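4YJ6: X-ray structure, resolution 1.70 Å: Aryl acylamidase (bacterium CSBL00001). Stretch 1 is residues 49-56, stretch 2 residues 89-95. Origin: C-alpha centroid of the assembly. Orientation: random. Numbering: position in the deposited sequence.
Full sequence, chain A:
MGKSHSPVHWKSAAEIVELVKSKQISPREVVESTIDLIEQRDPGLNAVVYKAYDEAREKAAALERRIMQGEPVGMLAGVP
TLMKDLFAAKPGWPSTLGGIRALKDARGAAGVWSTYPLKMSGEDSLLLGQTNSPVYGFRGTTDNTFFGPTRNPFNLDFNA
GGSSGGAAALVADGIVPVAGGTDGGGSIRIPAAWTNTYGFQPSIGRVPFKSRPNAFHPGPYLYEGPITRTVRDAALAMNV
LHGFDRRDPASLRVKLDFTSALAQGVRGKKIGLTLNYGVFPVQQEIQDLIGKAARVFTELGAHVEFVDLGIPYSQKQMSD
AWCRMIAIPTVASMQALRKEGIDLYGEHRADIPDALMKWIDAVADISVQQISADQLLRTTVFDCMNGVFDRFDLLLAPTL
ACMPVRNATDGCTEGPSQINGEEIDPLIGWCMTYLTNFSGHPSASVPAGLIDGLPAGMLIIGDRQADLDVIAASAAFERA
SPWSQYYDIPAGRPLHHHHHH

Stretch 1 (49-56) VYKAYDEA
Stretch 2, residues 89-95: AKPGWPS

What backbone frame brings the two stretches together? Stretch 1 turns a corner at Val49 (phi/psi -115/-14), runs extended through Tyr50 (-146/137) and Lys51 (-115/127), and passes through Ala52 (-116/51), the N-cap, into a helix that begins at Tyr53 and continues beyond Ala56, all near -60/-40. The first helical hydrogen bond runs from Ala56 N to Ala52 O at 3.0 Å. Stretch 2 has no regular helix or strand, and its side chains meet those of stretch 1 without any backbone hydrogen bond between the two. The register runs antiparallel: Tyr50 CA lies 7.6 Å from Pro94 CA, and Ala52 CA lies 8.3 Å from Trp93 CA. Together the stretches bury 291 Å², both sides summed.

How does stretch 2 begin its contact? Ala89 (-132/114) stays clear, and Lys90 (-152/124) points its CA-to-CB bond toward stretch 1. Its side chain is extended, with chi1 to chi3 all t, until chi4 turns to m at -55°. This places Lys90 NZ 2.8 Å from Glu55 OE2 in a hydrogen-bonded salt bridge, where the ammonium charge is met by the carboxylate. Glu55 reaches across with chi1 and chi2 both t and chi3 at -72°, its own CA-to-CB bond pointing toward stretch 2.

What turns the chain between Lys90 and Trp93? A type II beta turn does, with Pro91 at -54/129 and Gly92 at 83/-5, closed by the hydrogen bond from Trp93 N to Lys90 O at 2.9 Å. Pro91, with a C-gamma exo pucker, suits the first of these central positions. At Gly92 a CB would jam against the carbonyl O of Pro91, so the backbone itself calls for glycine.

How does Trp93 serve both polar and apolar partners? Its backbone is at -99/157, and its CA-to-CB bond points sideways, but chi1 of -75° (m) and chi2 of 32° bring the indole closer to stretch 1. At the ring's edge, Trp93 NE1 donates to Glu55 OE1 at 2.9 Å, with a nearly straight N-H...O angle of 171°; the two oxygens of one carboxylate thus accept from Lys90 and Trp93. Ala52 CB, its CA-to-CB bond pointing toward stretch 2, lies 3.3 Å from Trp93 CZ2, a close apolar contact. Over one indole face comes the edge of Tyr50: the Tyr50 ring and the five-membered ring of Trp93 have centroids 5.2 Å apart and planes at 61°, with Tyr50 CE2 3.7 Å from Trp93 CD2.

What completes the contact at Pro94? Tyr50, with chi1 174° (t) and chi2 66°, lays one ring face against the proline, which sits at -73/169 with a C-gamma endo pucker. Pro94 CD stands 3.4 Å from the centroid of the Tyr50 ring, only 1° off its normal, so its C-H group meets the pi cloud in a CH-pi contact. Pro94 CG adds apolar packing 3.5 Å from Tyr50 CD1. Ser95 (-154/108, chi1 t) then leads the chain out of reach.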

ATOM      1  N   VAL A  49       9.422 -12.731   2.198  1.00 13.93           N
ATOM      2  CA  VAL A  49      10.278 -12.862   3.358  1.00 14.53           C
ATOM      3  C   VAL A  49       9.882 -14.026   4.271  1.00 16.48           C
ATOM      4  O   VAL A  49      10.657 -14.405   5.154  1.00 17.20           O
ATOM      5  CB  VAL A  49      10.338 -11.551   4.182  1.00 15.41           C
ATOM      6  CG1 VAL A  49      10.910 -10.440   3.309  1.00 15.55           C
ATOM      7  CG2 VAL A  49       8.943 -11.159   4.728  1.00 16.27           C
ATOM      8  N   TYR A  50       8.696 -14.586   4.079  1.00 15.14           N
ATOM      9  CA  TYR A  50       8.283 -15.798   4.826  1.00 14.30           C
ATOM     10  C   TYR A  50       7.408 -16.625   3.900  1.00 15.27           C
ATOM     11  O   TYR A  50       6.539 -16.069   3.210  1.00 13.90           O
ATOM     12  CB  TYR A  50       7.485 -15.430   6.091  1.00 15.07           C
ATOM     13  CG  TYR A  50       6.922 -16.641   6.808  1.00 15.39           C
ATOM     14  CD1 TYR A  50       7.775 -17.570   7.393  1.00 17.69           C
ATOM     15  CD2 TYR A  50       5.533 -16.841   6.921  1.00 15.55           C
ATOM     16  CE1 TYR A  50       7.278 -18.680   8.043  1.00 21.33           C
ATOM     17  CE2 TYR A  50       5.026 -17.963   7.595  1.00 18.03           C
ATOM     18  CZ  TYR A  50       5.918 -18.862   8.149  1.00 19.68           C
ATOM     19  OH  TYR A  50       5.454 -19.976   8.819  1.00 23.38           O
ATOM     20  N   LYS A  51       7.619 -17.946   3.886  1.00 14.88           N
ATOM     21  CA  LYS A  51       6.825 -18.830   3.057  1.00 15.24           C
ATOM     22  C   LYS A  51       6.030 -19.732   3.979  1.00 14.31           C
ATOM     23  O   LYS A  51       6.606 -20.360   4.886  1.00 15.93           O
ATOM     24  CB  LYS A  51       7.742 -19.658   2.145  1.00 16.59           C
ATOM     25  CG  LYS A  51       8.483 -18.784   1.143  1.00 17.78           C
ATOM     26  CD  LYS A  51       9.642 -19.508   0.430  1.00 20.11           C
ATOM     27  CE  LYS A  51      10.286 -18.568  -0.607  1.00 23.67           C
ATOM     28  NZ  LYS A  51      11.413 -19.224  -1.358  1.00 27.25           N
ATOM     29  N   ALA A  52       4.716 -19.767   3.764  1.00 12.81           N
ATOM     30  CA  ALA A  52       3.802 -20.586   4.576  1.00 14.26           C
ATOM     31  C   ALA A  52       3.164 -21.643   3.670  1.00 13.97           C
ATOM     32  O   ALA A  52       1.940 -21.834   3.650  1.00 15.03           O
ATOM     33  CB  ALA A  52       2.710 -19.714   5.220  1.00 17.04           C
ATOM     34  N   TYR A  53       4.012 -22.351   2.951  1.00 13.30           N
ATOM     35  CA  TYR A  53       3.520 -23.218   1.905  1.00 14.35           C
ATOM     36  C   TYR A  53       2.687 -24.359   2.482  1.00 12.99           C
ATOM     37  O   TYR A  53       1.628 -24.708   1.950  1.00 12.88           O
ATOM     38  CB  TYR A  53       4.692 -23.777   1.109  1.00 13.57           C
ATOM     39  CG  TYR A  53       5.432 -22.775   0.259  1.00 14.94           C
ATOM     40  CD1 TYR A  53       4.953 -21.470   0.078  1.00 12.63           C
ATOM     41  CD2 TYR A  53       6.606 -23.141  -0.390  1.00 17.15           C
ATOM     42  CE1 TYR A  53       5.631 -20.576  -0.766  1.00 16.17           C
ATOM     43  CE2 TYR A  53       7.278 -22.247  -1.221  1.00 17.79           C
ATOM     44  CZ  TYR A  53       6.781 -20.969  -1.393  1.00 17.44           C
ATOM     45  OH  TYR A  53       7.450 -20.073  -2.212  1.00 17.55           O
ATOM     46  N   ASP A  54       3.144 -24.987   3.562  1.00 13.36           N
ATOM     47  CA  ASP A  54       2.364 -26.129   4.046  1.00 12.64           C
ATOM     48  C   ASP A  54       1.016 -25.679   4.601  1.00 15.09           C
ATOM     49  O   ASP A  54       0.010 -26.365   4.435  1.00 14.46           O
ATOM     50  CB  ASP A  54       3.137 -26.935   5.116  1.00 15.27           C
ATOM     51  CG  ASP A  54       4.145 -27.894   4.507  1.00 19.08           C
ATOM     52  OD1 ASP A  54       4.194 -28.028   3.263  1.00 14.15           O
ATOM     53  OD2 ASP A  54       4.892 -28.521   5.292  1.00 18.77           O
ATOM     54  N   GLU A  55       0.969 -24.495   5.214  1.00 12.77           N
ATOM     55  CA  GLU A  55      -0.300 -24.026   5.726  1.00 14.69           C
ATOM     56  C   GLU A  55      -1.272 -23.829   4.580  1.00 13.58           C
ATOM     57  O   GLU A  55      -2.460 -24.166   4.687  1.00 13.91           O
ATOM     58  CB  GLU A  55      -0.143 -22.706   6.479  1.00 15.15           C
ATOM     59  CG  GLU A  55      -1.435 -22.315   7.173  1.00 18.27           C
ATOM     60  CD  GLU A  55      -1.347 -21.010   7.918  1.00 22.37           C
ATOM     61  OE1 GLU A  55      -0.678 -20.992   8.978  1.00 21.73           O
ATOM     62  OE2 GLU A  55      -1.925 -20.014   7.431  1.00 23.51           O
ATOM     63  N   ALA A  56      -0.778 -23.203   3.514  1.00 10.69           N
ATOM     64  CA  ALA A  56      -1.586 -22.986   2.348  1.00 12.92           C
ATOM     65  C   ALA A  56      -2.054 -24.310   1.768  1.00 12.60           C
ATOM     66  O   ALA A  56      -3.208 -24.399   1.338  1.00 11.80           O
ATOM     67  CB  ALA A  56      -0.838 -22.190   1.316  1.00 14.05           C
ATOM     68  N   ALA A  89       0.362  -9.572  12.243  1.00 12.35           N
ATOM     69  CA  ALA A  89      -0.095 -10.471  13.305  1.00 12.19           C
ATOM     70  C   ALA A  89      -0.892 -11.595  12.667  1.00 14.18           C
ATOM     71  O   ALA A  89      -1.968 -11.377  12.096  1.00 14.12           O
ATOM     72  CB  ALA A  89      -0.953  -9.725  14.332  1.00 14.12           C
ATOM     73  N   LYS A  90      -0.355 -12.809  12.755  1.00 13.24           N
ATOM     74  CA  LYS A  90      -1.102 -13.985  12.311  1.00 16.41           C
ATOM     75  C   LYS A  90      -0.572 -15.126  13.163  1.00 17.21           C
ATOM     76  O   LYS A  90       0.630 -15.369  13.201  1.00 15.07           O
ATOM     77  CB  LYS A  90      -0.898 -14.279  10.823  1.00 16.45           C
ATOM     78  CG  LYS A  90      -1.727 -15.515  10.407  1.00 22.94           C
ATOM     79  CD  LYS A  90      -1.757 -15.721   8.941  1.00 26.66           C
ATOM     80  CE  LYS A  90      -2.887 -16.713   8.536  1.00 24.86           C
ATOM     81  NZ  LYS A  90      -2.875 -18.055   9.204  1.00 25.01           N
ATOM     82  N   PRO A  91      -1.460 -15.810  13.874  1.00 16.03           N
ATOM     83  CA  PRO A  91      -0.940 -16.752  14.881  1.00 18.80           C
ATOM     84  C   PRO A  91       0.069 -17.763  14.318  1.00 19.69           C
ATOM     85  O   PRO A  91      -0.180 -18.385  13.276  1.00 18.12           O
ATOM     86  CB  PRO A  91      -2.208 -17.411  15.404  1.00 22.03           C
ATOM     87  CG  PRO A  91      -3.234 -16.295  15.331  1.00 20.75           C
ATOM     88  CD  PRO A  91      -2.913 -15.608  13.991  1.00 17.88           C
ATOM     89  N   GLY A  92       1.225 -17.879  14.980  1.00 17.74           N
ATOM     90  CA  GLY A  92       2.267 -18.789  14.534  1.00 17.37           C
ATOM     91  C   GLY A  92       3.197 -18.273  13.447  1.00 21.21           C
ATOM     92  O   GLY A  92       4.175 -18.939  13.111  1.00 20.99           O
ATOM     93  N   TRP A  93       2.929 -17.079  12.906  1.00 15.06           N
ATOM     94  CA  TRP A  93       3.753 -16.544  11.833  1.00 17.87           C
ATOM     95  C   TRP A  93       4.764 -15.535  12.385  1.00 17.41           C
ATOM     96  O   TRP A  93       4.572 -14.974  13.465  1.00 16.69           O
ATOM     97  CB  TRP A  93       2.878 -15.828  10.799  1.00 16.15           C
ATOM     98  CG  TRP A  93       2.092 -16.756   9.900  1.00 18.88           C
ATOM     99  CD1 TRP A  93       1.581 -18.002  10.209  1.00 20.77           C
ATOM    100  CD2 TRP A  93       1.751 -16.505   8.546  1.00 16.71           C
ATOM    101  NE1 TRP A  93       0.929 -18.533   9.098  1.00 18.88           N
ATOM    102  CE2 TRP A  93       1.026 -17.631   8.067  1.00 17.51           C
ATOM    103  CE3 TRP A  93       1.983 -15.429   7.681  1.00 16.74           C
ATOM    104  CZ2 TRP A  93       0.529 -17.700   6.764  1.00 16.39           C
ATOM    105  CZ3 TRP A  93       1.498 -15.501   6.369  1.00 15.70           C
ATOM    106  CH2 TRP A  93       0.760 -16.626   5.931  1.00 15.28           C
ATOM    107  N   PRO A  94       5.850 -15.319  11.651  1.00 16.64           N
ATOM    108  CA  PRO A  94       6.839 -14.359  12.160  1.00 16.38           C
ATOM    109  C   PRO A  94       6.334 -12.940  12.030  1.00 15.86           C
ATOM    110  O   PRO A  94       5.308 -12.681  11.396  1.00 14.86           O
ATOM    111  CB  PRO A  94       8.073 -14.591  11.273  1.00 20.29           C
ATOM    112  CG  PRO A  94       7.591 -15.313  10.081  1.00 20.09           C
ATOM    113  CD  PRO A  94       6.294 -15.997  10.417  1.00 16.91           C
ATOM    114  N   SER A  95       7.041 -12.023  12.665  1.00 14.99           N
ATOM    115  CA  SER A  95       6.786 -10.599  12.472  1.00 16.06           C
ATOM    116  C   SER A  95       8.079  -9.863  12.780  1.00 15.40           C
ATOM    117  O   SER A  95       8.460  -9.770  13.934  1.00 17.67           O
ATOM    118  CB  SER A  95       5.673 -10.139  13.422  1.00 15.25           C
ATOM    119  OG  SER A  95       5.463  -8.718  13.259  1.00 17.69           O
TER